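Local coordinates for glucan-binding protein C, GbpC (Streptococcus mutans, PDB 6CAM) that probably binds glucan at the cell surface as a wall-anchored protein, with calcium bound in its sugar-binding domain, at residues Ile180-Gln185 and Thr325-Ala330. Residues are numbered along the deposited sequence; the frame is centred on the assembly and turned at random.
Sequences IFIGAQ and TTIWFA. With BGC (beta-D-glucopyranose), chain D; BGC (beta-D-glucopyranose), chain C.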
loop_
_atom_site.group_PDB
_atom_site.type_symbol
_atom_site.label_atom_id
_atom_site.label_comp_id
_atom_site.label_asym_id
_atom_site.label_seq_id
_atom_site.Cartn_x
_atom_site.Cartn_y
_atom_site.Cartn_z
ATOM N N ILE A 180 6.620 1.424 -6.650
ATOM C CA ILE A 180 7.240 0.171 -7.068
ATOM C C ILE A 180 6.369 -1.007 -6.655
ATOM O O ILE A 180 5.819 -1.019 -5.597
ATOM C CB ILE A 180 8.648 0.111 -6.453
ATOM C CG1 ILE A 180 9.496 -1.047 -6.940
ATOM C CG2 ILE A 180 8.617 0.112 -4.942
ATOM C CD1 ILE A 180 10.885 -0.973 -6.323
ATOM N N PHE A 181 6.318 -2.003 -7.497
ATOM C CA PHE A 181 5.638 -3.239 -7.173
ATOM C C PHE A 181 6.798 -4.252 -7.305
ATOM O O PHE A 181 7.356 -4.382 -8.313
ATOM C CB PHE A 181 4.503 -3.509 -8.113
ATOM C CG PHE A 181 3.516 -4.484 -7.589
ATOM C CD1 PHE A 181 3.931 -5.604 -7.004
ATOM C CD2 PHE A 181 2.199 -4.255 -7.680
ATOM C CE1 PHE A 181 3.028 -6.539 -6.506
ATOM C CE2 PHE A 181 1.290 -5.162 -7.189
ATOM C CZ PHE A 181 1.725 -6.309 -6.619
ATOM N N ILE A 182 7.163 -4.896 -6.232
ATOM C CA ILE A 182 8.332 -5.735 -6.222
ATOM C C ILE A 182 7.982 -7.086 -5.643
ATOM O O ILE A 182 7.141 -7.179 -4.773
ATOM C CB ILE A 182 9.488 -5.042 -5.490
ATOM C CG1 ILE A 182 10.742 -5.901 -5.463
ATOM C CG2 ILE A 182 9.116 -4.616 -4.083
ATOM C CD1 ILE A 182 11.988 -5.088 -5.196
ATOM N N GLY A 183 8.637 -8.125 -6.136
ATOM C CA GLY A 183 8.393 -9.426 -5.604
ATOM C C GLY A 183 9.393 -10.418 -6.055
ATOM O O GLY A 183 10.192 -10.155 -6.946
ATOM N N ALA A 184 9.374 -11.559 -5.392
ATOM C CA ALA A 184 10.312 -12.633 -5.688
ATOM C C ALA A 184 9.729 -13.904 -5.153
ATOM O O ALA A 184 8.883 -13.865 -4.285
ATOM C CB ALA A 184 11.647 -12.373 -5.024
ATOM N N GLN A 185 10.242 -15.041 -5.606
ATOM C CA GLN A 185 9.852 -16.293 -4.992
ATOM C C GLN A 185 10.365 -16.248 -3.559
ATOM O O GLN A 185 11.372 -15.574 -3.259
ATOM C CB GLN A 185 10.515 -17.477 -5.689
ATOM C CG GLN A 185 10.221 -18.836 -5.093
ATOM C CD GLN A 185 8.754 -19.158 -5.033
ATOM O OE1 GLN A 185 8.001 -18.594 -4.233
ATOM N NE2 GLN A 185 8.315 -20.068 -5.909
ATOM N N THR A 325 6.743 -13.591 -2.535
ATOM C CA THR A 325 6.616 -12.463 -1.660
ATOM C C THR A 325 6.490 -11.248 -2.536
ATOM O O THR A 325 7.333 -11.029 -3.362
ATOM C CB THR A 325 7.884 -12.336 -0.800
ATOM O OG1 THR A 325 8.016 -13.500 0.031
ATOM C CG2 THR A 325 7.824 -11.112 0.084
ATOM N N THR A 326 5.471 -10.439 -2.324
ATOM C CA THR A 326 5.239 -9.272 -3.159
ATOM C C THR A 326 4.812 -8.107 -2.284
ATOM O O THR A 326 4.225 -8.276 -1.211
ATOM C CB THR A 326 4.142 -9.543 -4.211
ATOM O OG1 THR A 326 2.905 -9.878 -3.561
ATOM C CG2 THR A 326 4.543 -10.683 -5.146
ATOM N N ILE A 327 5.126 -6.909 -2.735
ATOM C CA ILE A 327 4.591 -5.734 -2.101
ATOM C C ILE A 327 4.477 -4.676 -3.172
ATOM O O ILE A 327 5.367 -4.527 -4.006
ATOM C CB ILE A 327 5.483 -5.240 -0.933
ATOM C CG1 ILE A 327 4.873 -4.015 -0.248
ATOM C CG2 ILE A 327 6.884 -4.883 -1.396
ATOM C CD1 ILE A 327 5.451 -3.696 1.119
ATOM N N TRP A 328 3.356 -3.981 -3.167
ATOM C CA TRP A 328 3.253 -2.732 -3.875
ATOM C C TRP A 328 3.520 -1.685 -2.831
ATOM O O TRP A 328 2.744 -1.500 -1.934
ATOM C CB TRP A 328 1.878 -2.562 -4.455
ATOM C CG TRP A 328 1.731 -1.363 -5.272
ATOM C CD1 TRP A 328 2.621 -0.309 -5.424
ATOM C CD2 TRP A 328 0.630 -1.069 -6.076
ATOM N NE1 TRP A 328 2.102 0.624 -6.279
ATOM C CE2 TRP A 328 0.884 0.175 -6.702
ATOM C CE3 TRP A 328 -0.566 -1.749 -6.363
ATOM C CZ2 TRP A 328 -0.021 0.759 -7.580
ATOM C CZ3 TRP A 328 -1.473 -1.158 -7.239
ATOM C CH2 TRP A 328 -1.188 0.080 -7.836
ATOM N N PHE A 329 4.647 -1.025 -2.923
ATOM C CA PHE A 329 4.990 -0.053 -1.941
ATOM C C PHE A 329 4.925 1.243 -2.682
ATOM O O PHE A 329 5.632 1.421 -3.641
ATOM C CB PHE A 329 6.408 -0.236 -1.369
ATOM C CG PHE A 329 6.772 0.869 -0.426
ATOM C CD1 PHE A 329 6.340 0.815 0.879
ATOM C CD2 PHE A 329 7.429 1.993 -0.867
ATOM C CE1 PHE A 329 6.603 1.856 1.750
ATOM C CE2 PHE A 329 7.722 3.025 -0.003
ATOM C CZ PHE A 329 7.295 2.969 1.300
ATOM N N ALA A 330 4.156 2.184 -2.161
ATOM C CA ALA A 330 3.908 3.455 -2.791
ATOM C C ALA A 330 3.974 4.430 -1.638
ATOM O O ALA A 330 3.545 4.128 -0.528
ATOM C CB ALA A 330 2.558 3.508 -3.492
HETATM C C2 BGC D . -1.702 1.143 -2.848
HETATM C C3 BGC D . -1.804 2.066 -1.610
HETATM C C4 BGC D . -0.498 2.132 -0.826
HETATM C C5 BGC D . 0.545 1.228 -1.473
HETATM C C6 BGC D . 1.817 1.241 -0.677
HETATM C C1 BGC D . -0.989 -0.203 -2.594
HETATM O O1 BGC D . -1.912 -1.192 -2.097
HETATM O O2 BGC D . -1.089 1.847 -3.959
HETATM O O3 BGC D . -2.848 1.662 -0.697
HETATM O O4 BGC D . -0.018 3.487 -0.766
HETATM O O5 BGC D . 0.067 -0.108 -1.635
HETATM O O6 BGC D . 1.757 1.069 0.724
HETATM C C2 BGC C . 1.070 -5.917 -0.766
HETATM C C3 BGC C . 0.168 -4.748 -0.679
HETATM C C4 BGC C . -1.287 -4.969 -0.984
HETATM C C5 BGC C . -1.796 -6.309 -0.416
HETATM C C6 BGC C . -3.238 -6.724 -0.768
HETATM C C1 BGC C . 0.430 -7.200 -0.253
HETATM O O1 BGC C . 1.247 -8.336 -0.622
HETATM O O2 BGC C . 1.903 -5.329 0.224
HETATM O O3 BGC C . 0.815 -3.541 -1.178
HETATM O O4 BGC C . -1.551 -3.929 -0.066
HETATM O O5 BGC C . -0.889 -7.343 -0.808
HETATM O O6 BGC C . -4.040 -6.981 0.433
#
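Strands 180-184 and 325-329 run antiparallel, their axes 4.6 Å apart at closest approach, and form the last two strands of a four-stranded antiparallel sheet. This sheet packs against a second antiparallel sheet in the beta-sandwich of the glucan-binding protein C domain. Ile180, Ile182 and Ala184 pair with Phe329, Ile327 and Thr325 in hydrogen-bonded pairs, each joined by two backbone bonds; the intervening Phe181-Trp328 and Gly183-Thr326 pairs are non-hydrogen-bonded. On the sandwich side, CG2 of Ile182 meets CG2 of Ile327 at 3.5 Å, and strands 194-204 and 312-319 of the other sheet pack against this largely apolar face. On the opposite face, CB of Trp328 makes a CH-pi contact over the Phe181 ring, 3.9 Å from its centroid. The Phe181 ring and the five-membered ring of Trp328 are slid apart with planes at 27°, hardly overlapping, while CB of Thr326 lies at the Phe181 ring edge. CG of Trp328 lies trans to its backbone N (chi1 -176°), which brings the indole alongside the Phe181 ring with CD1 3.3 Å from Ile180 O, and its NE1 is hydrogen-bonded to Lys178 O. The outer edge of strand 325-329 faces the two glucoses, consistent with a sugar-binding role: the chain C glucose donates from O1 to Thr326 O (3.0 Å) and accepts from Trp328 N at O3. In the chain D glucose, O2 sits over the centre of the indole, 3.8 Å above its plane.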